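Local coordinates for DNA processing protein DprA (Streptococcus pneumoniae, PDB 3UQZ) that helps load RecA onto single-stranded DNA during transformation and is thought to bind the incoming strand cooperatively, shielding it from nucleases, at residues 4-9 / 59-64; 11-16 / 65-70; 146-151 / 175-180; 191-196 / 208-213. All coordinates share one frame; numbering follows the deposited sequence.

Contact 1. Residues 4-9 / 59-64; sequences TNYEIY and IDDAHL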
# COMPACT_ATOMS: atom_id res chain seq x y z
N THR A 4 32.85 -31.74 -16.61
CA THR A 4 31.91 -31.41 -17.69
C THR A 4 30.51 -31.29 -17.07
O THR A 4 30.37 -31.51 -15.86
CB THR A 4 31.94 -32.51 -18.78
OG1 THR A 4 31.61 -33.77 -18.20
CG2 THR A 4 33.27 -32.61 -19.49
N ASN A 5 29.46 -30.97 -17.88
CA ASN A 5 28.09 -30.88 -17.36
C ASN A 5 27.62 -32.23 -16.83
O ASN A 5 26.95 -32.28 -15.79
CB ASN A 5 27.11 -30.33 -18.39
CG ASN A 5 27.29 -28.87 -18.72
OD1 ASN A 5 28.15 -28.16 -18.16
ND2 ASN A 5 26.48 -28.39 -19.68
N TYR A 6 28.02 -33.34 -17.51
CA TYR A 6 27.70 -34.71 -17.06
C TYR A 6 28.34 -34.99 -15.70
O TYR A 6 27.72 -35.64 -14.85
CB TYR A 6 28.15 -35.76 -18.10
CG TYR A 6 28.07 -37.18 -17.57
CD1 TYR A 6 26.85 -37.83 -17.44
CD2 TYR A 6 29.21 -37.84 -17.11
CE1 TYR A 6 26.76 -39.10 -16.88
CE2 TYR A 6 29.13 -39.11 -16.54
CZ TYR A 6 27.91 -39.74 -16.44
OH TYR A 6 27.84 -41.01 -15.91
N GLU A 7 29.58 -34.50 -15.49
CA GLU A 7 30.30 -34.70 -14.24
C GLU A 7 29.66 -33.93 -13.11
O GLU A 7 29.55 -34.47 -12.01
CB GLU A 7 31.80 -34.39 -14.38
CG GLU A 7 32.54 -35.38 -15.26
CD GLU A 7 32.72 -36.78 -14.72
OE1 GLU A 7 32.55 -36.99 -13.50
OE2 GLU A 7 33.03 -37.68 -15.53
N ILE A 8 29.15 -32.70 -13.40
CA ILE A 8 28.41 -31.88 -12.44
C ILE A 8 27.21 -32.69 -11.93
O ILE A 8 27.04 -32.84 -10.72
CB ILE A 8 28.01 -30.50 -13.04
CG1 ILE A 8 29.26 -29.58 -13.21
CG2 ILE A 8 26.96 -29.83 -12.18
CD1 ILE A 8 29.08 -28.34 -14.12
N TYR A 9 26.43 -33.29 -12.86
CA TYR A 9 25.29 -34.15 -12.55
C TYR A 9 25.74 -35.36 -11.73
O TYR A 9 25.10 -35.67 -10.72
CB TYR A 9 24.56 -34.60 -13.83
CG TYR A 9 23.25 -35.32 -13.58
CD1 TYR A 9 22.25 -34.73 -12.80
CD2 TYR A 9 23.00 -36.57 -14.14
CE1 TYR A 9 21.05 -35.39 -12.56
CE2 TYR A 9 21.79 -37.23 -13.91
CZ TYR A 9 20.82 -36.63 -13.13
OH TYR A 9 19.62 -37.27 -12.90
N ILE A 59 28.76 -45.51 -9.19
CA ILE A 59 27.88 -45.03 -10.26
C ILE A 59 28.12 -45.75 -11.59
O ILE A 59 29.25 -45.78 -12.09
CB ILE A 59 27.91 -43.47 -10.39
CG1 ILE A 59 27.11 -42.81 -9.23
CG2 ILE A 59 27.38 -42.99 -11.75
CD1 ILE A 59 27.43 -41.38 -8.97
N ASP A 60 27.05 -46.33 -12.15
CA ASP A 60 27.06 -46.99 -13.46
C ASP A 60 26.93 -45.87 -14.50
O ASP A 60 25.83 -45.37 -14.75
CB ASP A 60 25.91 -48.02 -13.57
CG ASP A 60 25.68 -48.66 -14.94
OD1 ASP A 60 26.59 -48.58 -15.81
OD2 ASP A 60 24.61 -49.28 -15.14
N ASP A 61 28.07 -45.45 -15.07
CA ASP A 61 28.18 -44.38 -16.08
C ASP A 61 27.27 -44.55 -17.29
O ASP A 61 26.77 -43.56 -17.81
CB ASP A 61 29.63 -44.19 -16.52
CG ASP A 61 30.51 -43.58 -15.46
OD1 ASP A 61 30.50 -42.35 -15.31
OD2 ASP A 61 31.21 -44.35 -14.76
N ALA A 62 27.05 -45.80 -17.73
CA ALA A 62 26.19 -46.10 -18.88
C ALA A 62 24.72 -45.77 -18.58
O ALA A 62 24.05 -45.14 -19.40
CB ALA A 62 26.34 -47.56 -19.27
N HIS A 63 24.23 -46.18 -17.38
CA HIS A 63 22.86 -45.93 -16.92
C HIS A 63 22.63 -44.43 -16.67
O HIS A 63 21.58 -43.91 -17.05
CB HIS A 63 22.56 -46.76 -15.66
CG HIS A 63 21.22 -46.49 -15.05
ND1 HIS A 63 21.08 -45.60 -13.98
CD2 HIS A 63 20.00 -46.96 -15.39
CE1 HIS A 63 19.78 -45.58 -13.71
NE2 HIS A 63 19.09 -46.38 -14.53
N LEU A 64 23.61 -43.75 -16.02
CA LEU A 64 23.54 -42.32 -15.70
C LEU A 64 23.63 -41.44 -16.93
O LEU A 64 22.96 -40.40 -16.96
CB LEU A 64 24.60 -41.92 -14.65
CG LEU A 64 24.43 -40.53 -14.02
CD1 LEU A 64 23.35 -40.53 -12.97
CD2 LEU A 64 25.71 -40.04 -13.41
O HOH W 1 33.11 -40.70 -15.82
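The ring of Tyr6 reaches across to Leu64, its CE1 lying 3.7 Å from Leu64 CD2, while its hydroxyl goes on to the carboxylate of Asp61. This is a helix-to-helix contact at the sterile alpha motif (SAM) domain, setting the first turns of helix 5-13 against the start of helix 61-69. With CG anti to the backbone N (chi1 170°), Tyr6 sends its ring out from the helix, and a tyrosine is long enough to combine apolar packing with a polar bond at the far end. Its OH donates to Asp61 OD1 over 3.0 Å; the oxygen is met on its anti side, with the donor 29° out of the carboxylate plane. Aspartate suits this place because one oxygen can serve several donors: OD1 also forms a salt bridge with Lys10 and takes a hydrogen from a water. The positive lysine probably offsets the nearness of Glu7. Leucine is branched, which lets it serve both tyrosines: its CD2 touches the Tyr6 ring, and Leu64 CD1 lies 3.8 Å from Tyr9 CE2. The water bridges the two acids, donating to Glu7 OE2 at 3.0 Å and to Asp61 OD1 at 3.1 Å.

Contact 2. Residues 11-16 / 65-70; sequences LKKSGL and SKEFQK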
# COMPACT_ATOMS: atom_id res chain seq x y z
N LEU A 11 28.34 -35.56 -9.75
CA LEU A 11 28.71 -35.07 -8.41
C LEU A 11 27.47 -34.90 -7.52
O LEU A 11 27.52 -35.23 -6.34
CB LEU A 11 29.53 -33.77 -8.47
CG LEU A 11 30.94 -33.83 -9.10
CD1 LEU A 11 31.54 -32.46 -9.21
CD2 LEU A 11 31.87 -34.70 -8.29
N LYS A 12 26.36 -34.41 -8.10
CA LYS A 12 25.07 -34.25 -7.42
C LYS A 12 24.55 -35.65 -7.01
O LYS A 12 24.10 -35.83 -5.89
CB LYS A 12 24.04 -33.55 -8.32
CG LYS A 12 23.93 -32.05 -8.06
CD LYS A 12 22.89 -31.35 -8.92
CE LYS A 12 22.45 -30.07 -8.25
NZ LYS A 12 21.84 -29.13 -9.21
N LYS A 13 24.70 -36.64 -7.92
CA LYS A 13 24.31 -38.03 -7.71
C LYS A 13 25.20 -38.77 -6.70
O LYS A 13 24.78 -39.79 -6.15
CB LYS A 13 24.27 -38.79 -9.05
CG LYS A 13 23.07 -38.41 -9.90
CD LYS A 13 21.90 -39.34 -9.63
CE LYS A 13 20.60 -38.72 -10.04
NZ LYS A 13 19.46 -39.62 -9.73
N SER A 14 26.41 -38.26 -6.44
CA SER A 14 27.36 -38.85 -5.50
C SER A 14 27.14 -38.30 -4.09
O SER A 14 27.77 -38.78 -3.14
CB SER A 14 28.79 -38.60 -5.96
OG SER A 14 29.00 -39.07 -7.28
N GLY A 15 26.26 -37.31 -3.96
CA GLY A 15 25.89 -36.71 -2.69
C GLY A 15 26.34 -35.29 -2.43
O GLY A 15 26.15 -34.79 -1.32
N LEU A 16 26.92 -34.62 -3.43
CA LEU A 16 27.38 -33.24 -3.27
C LEU A 16 26.23 -32.26 -3.44
O LEU A 16 25.43 -32.40 -4.37
CB LEU A 16 28.54 -32.94 -4.24
CG LEU A 16 29.97 -32.88 -3.65
CD1 LEU A 16 30.23 -33.97 -2.61
CD2 LEU A 16 31.02 -32.92 -4.77
N SER A 65 24.42 -41.83 -17.94
CA SER A 65 24.56 -41.06 -19.17
C SER A 65 23.24 -41.03 -19.96
O SER A 65 22.92 -40.02 -20.59
CB SER A 65 25.70 -41.58 -20.03
OG SER A 65 26.03 -40.65 -21.05
N LYS A 66 22.47 -42.13 -19.89
CA LYS A 66 21.17 -42.24 -20.54
C LYS A 66 20.18 -41.28 -19.85
O LYS A 66 19.46 -40.55 -20.53
CB LYS A 66 20.68 -43.70 -20.48
CG LYS A 66 19.52 -44.01 -21.42
CD LYS A 66 19.02 -45.40 -21.16
CE LYS A 66 17.55 -45.54 -21.48
NZ LYS A 66 17.03 -46.88 -21.13
N GLU A 67 20.18 -41.28 -18.50
CA GLU A 67 19.36 -40.45 -17.61
C GLU A 67 19.65 -38.94 -17.85
O GLU A 67 18.72 -38.17 -18.10
CB GLU A 67 19.66 -40.84 -16.16
CG GLU A 67 18.61 -40.44 -15.15
CD GLU A 67 18.99 -40.77 -13.72
OE1 GLU A 67 19.22 -41.96 -13.43
OE2 GLU A 67 19.05 -39.83 -12.90
N PHE A 68 20.95 -38.55 -17.79
CA PHE A 68 21.43 -37.18 -18.01
C PHE A 68 21.05 -36.63 -19.39
O PHE A 68 20.76 -35.43 -19.51
CB PHE A 68 22.95 -37.11 -17.79
CG PHE A 68 23.59 -35.78 -18.14
CD1 PHE A 68 23.45 -34.68 -17.30
CD2 PHE A 68 24.33 -35.63 -19.30
CE1 PHE A 68 24.04 -33.46 -17.62
CE2 PHE A 68 24.91 -34.41 -19.63
CZ PHE A 68 24.76 -33.32 -18.79
N GLN A 69 21.07 -37.48 -20.43
CA GLN A 69 20.79 -37.07 -21.80
C GLN A 69 19.31 -37.04 -22.22
O GLN A 69 19.00 -36.47 -23.27
CB GLN A 69 21.66 -37.86 -22.80
CG GLN A 69 23.13 -37.41 -22.76
CD GLN A 69 24.04 -38.28 -23.58
OE1 GLN A 69 23.89 -39.50 -23.66
NE2 GLN A 69 25.06 -37.67 -24.15
N LYS A 70 18.40 -37.58 -21.37
CA LYS A 70 16.94 -37.60 -21.62
C LYS A 70 16.39 -36.20 -21.94
O LYS A 70 15.60 -36.06 -22.87
CB LYS A 70 16.17 -38.25 -20.46
CG LYS A 70 14.77 -38.67 -20.86
CD LYS A 70 13.86 -38.94 -19.68
CE LYS A 70 12.64 -39.69 -20.14
NZ LYS A 70 11.72 -40.00 -19.02
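Glu67 OE2 is gripped from two quarters, by the ammonium of Lys13 and by the hydroxyl of Tyr9. Between the first helix of the SAM domain and helix 61-69, which leads on to the Rossmann-like part, this is a surface salt bridge, tying the last turn of helix 5-13 to the second half of helix 61-69. Lys13 NZ stands 3.2 Å from Glu67 OE2, and as a hydrogen bond the pairing is weak; the bond from Tyr9 is the stronger hold on that oxygen. The two side chains approach from opposite directions, which suits long, flexible residues, since the backbones are well separated: the CA atoms of Lys13 and Phe68, the nearest pair, are 10.7 Å apart. Glu67 runs out extended, its CG anti to the backbone N (chi1 -161°), whereas the lysine bends at its second torsion to bring NZ across. Holding one carboxylate oxygen with a cation and a phenol should stabilise its negative charge.

Gly15, with a positive phi of 111°, closes the C-terminal end of helix 5-13 in a Schellman motif; at that angle a side chain would run into the preceding carbonyl oxygen, so glycine fits the turn. Ser14 turns its hydroxyl back to Lys10 O, a common use of serine near a helix end. At the far end of the other segment, Lys70 forms a salt bridge with Asp170 and rests on Pro196. The Schellman turn itself is closed by two backbone bonds, Gly15 N to Lys12 O at 3.3 Å and Leu16 N to Leu11 O at 3.0 Å.

Contact 3. Residues 146-151 / 175-180; sequences IDTAAH and KANKRL. With SO4 (sulfate ion), chain E.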
# COMPACT_ATOMS: atom_id res chain seq x y z
N ILE A 146 -2.31 -18.09 -8.50
CA ILE A 146 -1.63 -16.92 -9.07
C ILE A 146 -0.64 -17.28 -10.19
O ILE A 146 -0.65 -16.62 -11.23
CB ILE A 146 -1.01 -16.00 -7.97
CG1 ILE A 146 -2.08 -15.46 -6.98
CG2 ILE A 146 -0.13 -14.87 -8.56
CD1 ILE A 146 -3.12 -14.44 -7.53
N ASP A 147 0.20 -18.31 -9.97
CA ASP A 147 1.19 -18.76 -10.95
C ASP A 147 0.52 -19.14 -12.27
O ASP A 147 0.93 -18.64 -13.31
CB ASP A 147 2.03 -19.93 -10.40
CG ASP A 147 3.05 -19.61 -9.31
OD1 ASP A 147 2.84 -18.63 -8.56
OD2 ASP A 147 4.03 -20.36 -9.17
N THR A 148 -0.56 -19.95 -12.22
CA THR A 148 -1.31 -20.36 -13.41
C THR A 148 -1.92 -19.17 -14.15
O THR A 148 -1.85 -19.10 -15.38
CB THR A 148 -2.33 -21.45 -13.05
OG1 THR A 148 -1.64 -22.53 -12.43
CG2 THR A 148 -3.10 -21.96 -14.25
N ALA A 149 -2.50 -18.22 -13.39
CA ALA A 149 -3.11 -17.01 -13.94
C ALA A 149 -2.06 -16.11 -14.60
O ALA A 149 -2.36 -15.46 -15.59
CB ALA A 149 -3.83 -16.26 -12.84
N ALA A 150 -0.83 -16.12 -14.05
CA ALA A 150 0.31 -15.37 -14.58
C ALA A 150 0.72 -15.90 -15.97
O ALA A 150 0.87 -15.12 -16.92
CB ALA A 150 1.47 -15.43 -13.62
N HIS A 151 0.86 -17.24 -16.09
CA HIS A 151 1.24 -17.94 -17.31
C HIS A 151 0.18 -17.76 -18.39
O HIS A 151 0.51 -17.35 -19.49
CB HIS A 151 1.46 -19.43 -17.02
CG HIS A 151 2.72 -19.73 -16.27
ND1 HIS A 151 2.71 -20.48 -15.11
CD2 HIS A 151 4.01 -19.42 -16.56
CE1 HIS A 151 3.97 -20.58 -14.73
NE2 HIS A 151 4.78 -19.96 -15.57
N LYS A 175 -1.18 -31.96 -11.01
CA LYS A 175 -1.62 -32.85 -12.10
C LYS A 175 -2.53 -32.17 -13.11
O LYS A 175 -2.40 -32.45 -14.30
CB LYS A 175 -2.26 -34.16 -11.57
CG LYS A 175 -1.34 -35.02 -10.68
CD LYS A 175 -0.73 -36.28 -11.36
CE LYS A 175 0.00 -37.19 -10.38
NZ LYS A 175 -0.93 -37.99 -9.54
N ALA A 176 -3.38 -31.23 -12.67
CA ALA A 176 -4.31 -30.48 -13.52
C ALA A 176 -3.63 -29.58 -14.54
O ALA A 176 -4.24 -29.24 -15.57
CB ALA A 176 -5.27 -29.67 -12.67
N ASN A 177 -2.37 -29.19 -14.28
CA ASN A 177 -1.60 -28.30 -15.15
C ASN A 177 -0.76 -29.01 -16.21
O ASN A 177 0.03 -28.34 -16.87
CB ASN A 177 -0.74 -27.35 -14.32
CG ASN A 177 -1.48 -26.17 -13.78
OD1 ASN A 177 -2.67 -25.93 -14.07
ND2 ASN A 177 -0.77 -25.36 -13.01
N LYS A 178 -0.95 -30.34 -16.40
CA LYS A 178 -0.18 -31.11 -17.38
C LYS A 178 -0.14 -30.47 -18.76
O LYS A 178 0.95 -30.20 -19.26
CB LYS A 178 -0.63 -32.57 -17.46
CG LYS A 178 0.23 -33.40 -18.42
CD LYS A 178 -0.34 -34.77 -18.69
CE LYS A 178 0.12 -35.34 -20.01
NZ LYS A 178 1.54 -35.74 -19.99
N ARG A 179 -1.32 -30.17 -19.34
CA ARG A 179 -1.45 -29.56 -20.67
C ARG A 179 -0.72 -28.24 -20.80
O ARG A 179 -0.09 -28.00 -21.83
CB ARG A 179 -2.93 -29.42 -21.10
CG ARG A 179 -3.66 -30.74 -21.31
CD ARG A 179 -3.51 -31.26 -22.71
NE ARG A 179 -4.28 -32.48 -22.91
CZ ARG A 179 -3.79 -33.71 -22.82
NH1 ARG A 179 -2.51 -33.90 -22.52
NH2 ARG A 179 -4.57 -34.76 -23.03
N LEU A 180 -0.79 -27.39 -19.74
CA LEU A 180 -0.10 -26.10 -19.69
C LEU A 180 1.42 -26.29 -19.61
O LEU A 180 2.14 -25.57 -20.30
CB LEU A 180 -0.63 -25.24 -18.52
CG LEU A 180 -0.15 -23.79 -18.40
CD1 LEU A 180 -0.59 -22.96 -19.58
CD2 LEU A 180 -0.65 -23.17 -17.13
S SO4 E . -1.97 -37.71 -23.33
O1 SO4 E . -1.03 -36.65 -22.93
O2 SO4 E . -1.58 -38.27 -24.62
O3 SO4 E . -1.94 -38.78 -22.33
O4 SO4 E . -3.34 -37.17 -23.38
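The flat amide of Asn177 presents its nitrogen to Thr148, whose hydroxyl lies 15° out of the amide plane, and two residues on, the guanidinium of Arg179 meets a sulfate ion at its edge. The segments belong to neighbouring helices of the Rossmann-like domain: helix 146-157 fills the beta-alpha-beta crossover from strand 137-140 to 161-164, and helix 178-187 the next, to strand 189-192. Asn177 ND2 donates to Thr148 OG1 over 3.0 Å, at a fairly straight 159°. Both groups have second partners in the loop after strand 137-140: ND2 also bonds Leu142 O, and the threonine hydroxyl bonds Ala143 O. Asparagine offers two N-H groups, which suits such double duty; although it sits at the N-cap of its helix, its side chain makes no capping bond. Threonine adds a methyl, so CG2 packs 4.0 Å from Leu180 CD2. With its CG anti to N (chi1 -173°), Leu180 reaches the other helix, and its CD2 also lies 4.3 Å from His151 CB. On the outer side, the sulfate, probably from the crystallisation liquor, accepts two bonds from one guanidinium: Arg179 NH1 to O1 at 3.1 Å and Arg179 NH2 to O4 at 2.7 Å.

Contact 4. Residues 191-196 / 208-213; sequences LSEYGP and RNRIIA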
# COMPACT_ATOMS: atom_id res chain seq x y z
N LEU A 191 12.15 -24.80 -17.01
CA LEU A 191 13.44 -25.06 -16.36
C LEU A 191 13.25 -25.93 -15.11
O LEU A 191 12.21 -25.85 -14.43
CB LEU A 191 14.14 -23.75 -15.97
CG LEU A 191 14.57 -22.81 -17.10
CD1 LEU A 191 14.91 -21.42 -16.54
CD2 LEU A 191 15.76 -23.38 -17.91
N SER A 192 14.26 -26.76 -14.80
CA SER A 192 14.27 -27.65 -13.63
C SER A 192 15.68 -28.03 -13.19
O SER A 192 16.56 -28.21 -14.03
CB SER A 192 13.46 -28.92 -13.90
OG SER A 192 13.29 -29.68 -12.71
N GLU A 193 15.89 -28.16 -11.88
CA GLU A 193 17.17 -28.59 -11.30
C GLU A 193 17.14 -30.11 -11.11
O GLU A 193 18.17 -30.71 -10.86
CB GLU A 193 17.35 -27.94 -9.92
CG GLU A 193 18.38 -26.83 -9.88
CD GLU A 193 18.64 -26.28 -8.49
OE1 GLU A 193 19.78 -25.86 -8.23
OE2 GLU A 193 17.71 -26.31 -7.65
N TYR A 194 15.94 -30.70 -11.21
CA TYR A 194 15.65 -32.11 -10.97
C TYR A 194 15.67 -32.97 -12.22
O TYR A 194 15.18 -32.58 -13.27
CB TYR A 194 14.33 -32.24 -10.18
CG TYR A 194 14.29 -31.26 -9.02
CD1 TYR A 194 15.10 -31.45 -7.90
CD2 TYR A 194 13.55 -30.09 -9.10
CE1 TYR A 194 15.16 -30.50 -6.88
CE2 TYR A 194 13.59 -29.14 -8.09
CZ TYR A 194 14.38 -29.35 -6.97
OH TYR A 194 14.45 -28.42 -5.98
N GLY A 195 16.26 -34.14 -12.08
CA GLY A 195 16.42 -35.10 -13.16
C GLY A 195 15.17 -35.91 -13.45
O GLY A 195 14.17 -35.75 -12.76
N PRO A 196 15.22 -36.80 -14.47
CA PRO A 196 14.02 -37.57 -14.83
C PRO A 196 13.33 -38.35 -13.71
O PRO A 196 14.00 -38.98 -12.88
CB PRO A 196 14.53 -38.50 -15.94
CG PRO A 196 15.68 -37.76 -16.54
CD PRO A 196 16.34 -37.09 -15.38
N ARG A 208 13.12 -23.99 -5.76
CA ARG A 208 12.66 -23.59 -7.09
C ARG A 208 12.39 -22.06 -7.09
O ARG A 208 12.74 -21.38 -8.05
CB ARG A 208 11.36 -24.38 -7.36
CG ARG A 208 10.67 -24.20 -8.68
CD ARG A 208 9.46 -23.28 -8.68
NE ARG A 208 8.69 -23.25 -7.44
CZ ARG A 208 7.40 -23.53 -7.36
NH1 ARG A 208 6.73 -23.89 -8.44
NH2 ARG A 208 6.77 -23.46 -6.20
N ASN A 209 11.79 -21.53 -5.99
CA ASN A 209 11.47 -20.11 -5.83
C ASN A 209 12.67 -19.17 -5.90
O ASN A 209 12.54 -18.05 -6.40
CB ASN A 209 10.66 -19.86 -4.57
CG ASN A 209 9.27 -20.43 -4.60
OD1 ASN A 209 8.61 -20.52 -5.64
ND2 ASN A 209 8.78 -20.79 -3.43
N ARG A 210 13.82 -19.63 -5.39
CA ARG A 210 15.11 -18.93 -5.39
C ARG A 210 15.52 -18.62 -6.85
O ARG A 210 16.00 -17.51 -7.13
CB ARG A 210 16.14 -19.78 -4.63
CG ARG A 210 17.53 -19.89 -5.26
CD ARG A 210 18.41 -20.98 -4.65
NE ARG A 210 17.88 -22.30 -4.97
CZ ARG A 210 18.52 -23.22 -5.68
NH1 ARG A 210 19.75 -22.99 -6.12
NH2 ARG A 210 17.95 -24.38 -5.94
N ILE A 211 15.28 -19.57 -7.79
CA ILE A 211 15.56 -19.46 -9.23
C ILE A 211 14.58 -18.47 -9.89
O ILE A 211 15.03 -17.62 -10.66
CB ILE A 211 15.57 -20.85 -9.94
CG1 ILE A 211 16.54 -21.83 -9.25
CG2 ILE A 211 15.89 -20.72 -11.45
CD1 ILE A 211 16.34 -23.31 -9.59
N ILE A 212 13.26 -18.59 -9.59
CA ILE A 212 12.22 -17.68 -10.10
C ILE A 212 12.63 -16.23 -9.82
O ILE A 212 12.68 -15.42 -10.75
CB ILE A 212 10.80 -18.00 -9.53
CG1 ILE A 212 10.29 -19.39 -10.00
CG2 ILE A 212 9.79 -16.89 -9.88
CD1 ILE A 212 9.06 -19.85 -9.31
N ALA A 213 12.96 -15.92 -8.55
CA ALA A 213 13.38 -14.59 -8.12
C ALA A 213 14.72 -14.20 -8.74
O ALA A 213 14.82 -13.13 -9.32
CB ALA A 213 13.45 -14.52 -6.61
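Glu193 and Arg210 form a salt bridge, Arg210 NH2 lying 2.6 Å from Glu193 OE2. As a hydrogen bond it is weak, bent to 127° at the hydrogen; the carboxylate and guanidinium planes are 45° apart, so this is not a flat, two-bonded pair. Ile211 CD1 packs 3.8 Å from Glu193 OE2, and CG1 of the same isoleucine lies over one face of the guanidinium; that arm is long enough to touch both groups. Arginine suits its place because its other nitrogens can be anchored: NH1 bonds Asp90 O and NE bonds Ala207 O, which fixes the rotation of the group. On the acid's side, Glu193 CB sits over the centre of one face of the Tyr194 ring, 4.3 Å above it, and that ring also stacks with His204. Further back, an ST turn shapes the chain as it leaves the strand: Ser192 OG accepts from Tyr194 N at 3.2 Å and also bonds Thr167 O. Beyond the turn, Leu191 is still paired in the sheet with the neighbouring strand 161-164. Strand 189-192 followed by helix 204-215, which leads across to strand 218-222 beyond three intervening parallel strands, is the crossover characteristic of a Rossmann-like fold.

Contacts 1 and 2 are successive parts of one interface between helices 5-13 and 61-69, their centres about 5 Å apart. Contact 4 lies about 16 Å from contact 2, centre to centre, and touches it: Glu67 O is 3.4 Å from Pro196 CG, and Lys12 NZ makes a long, weak ion pair with Glu193 OE1. Helices 5-13 and 61-69 thereby rest against the loop leaving strand 189-192 of the Rossmann-like domain. Contact 3 is also about 16 Å from contact 4 between centres, and about 32 Å from contact 1; its helices lie across the sheet from helix 204-215 of contact 4.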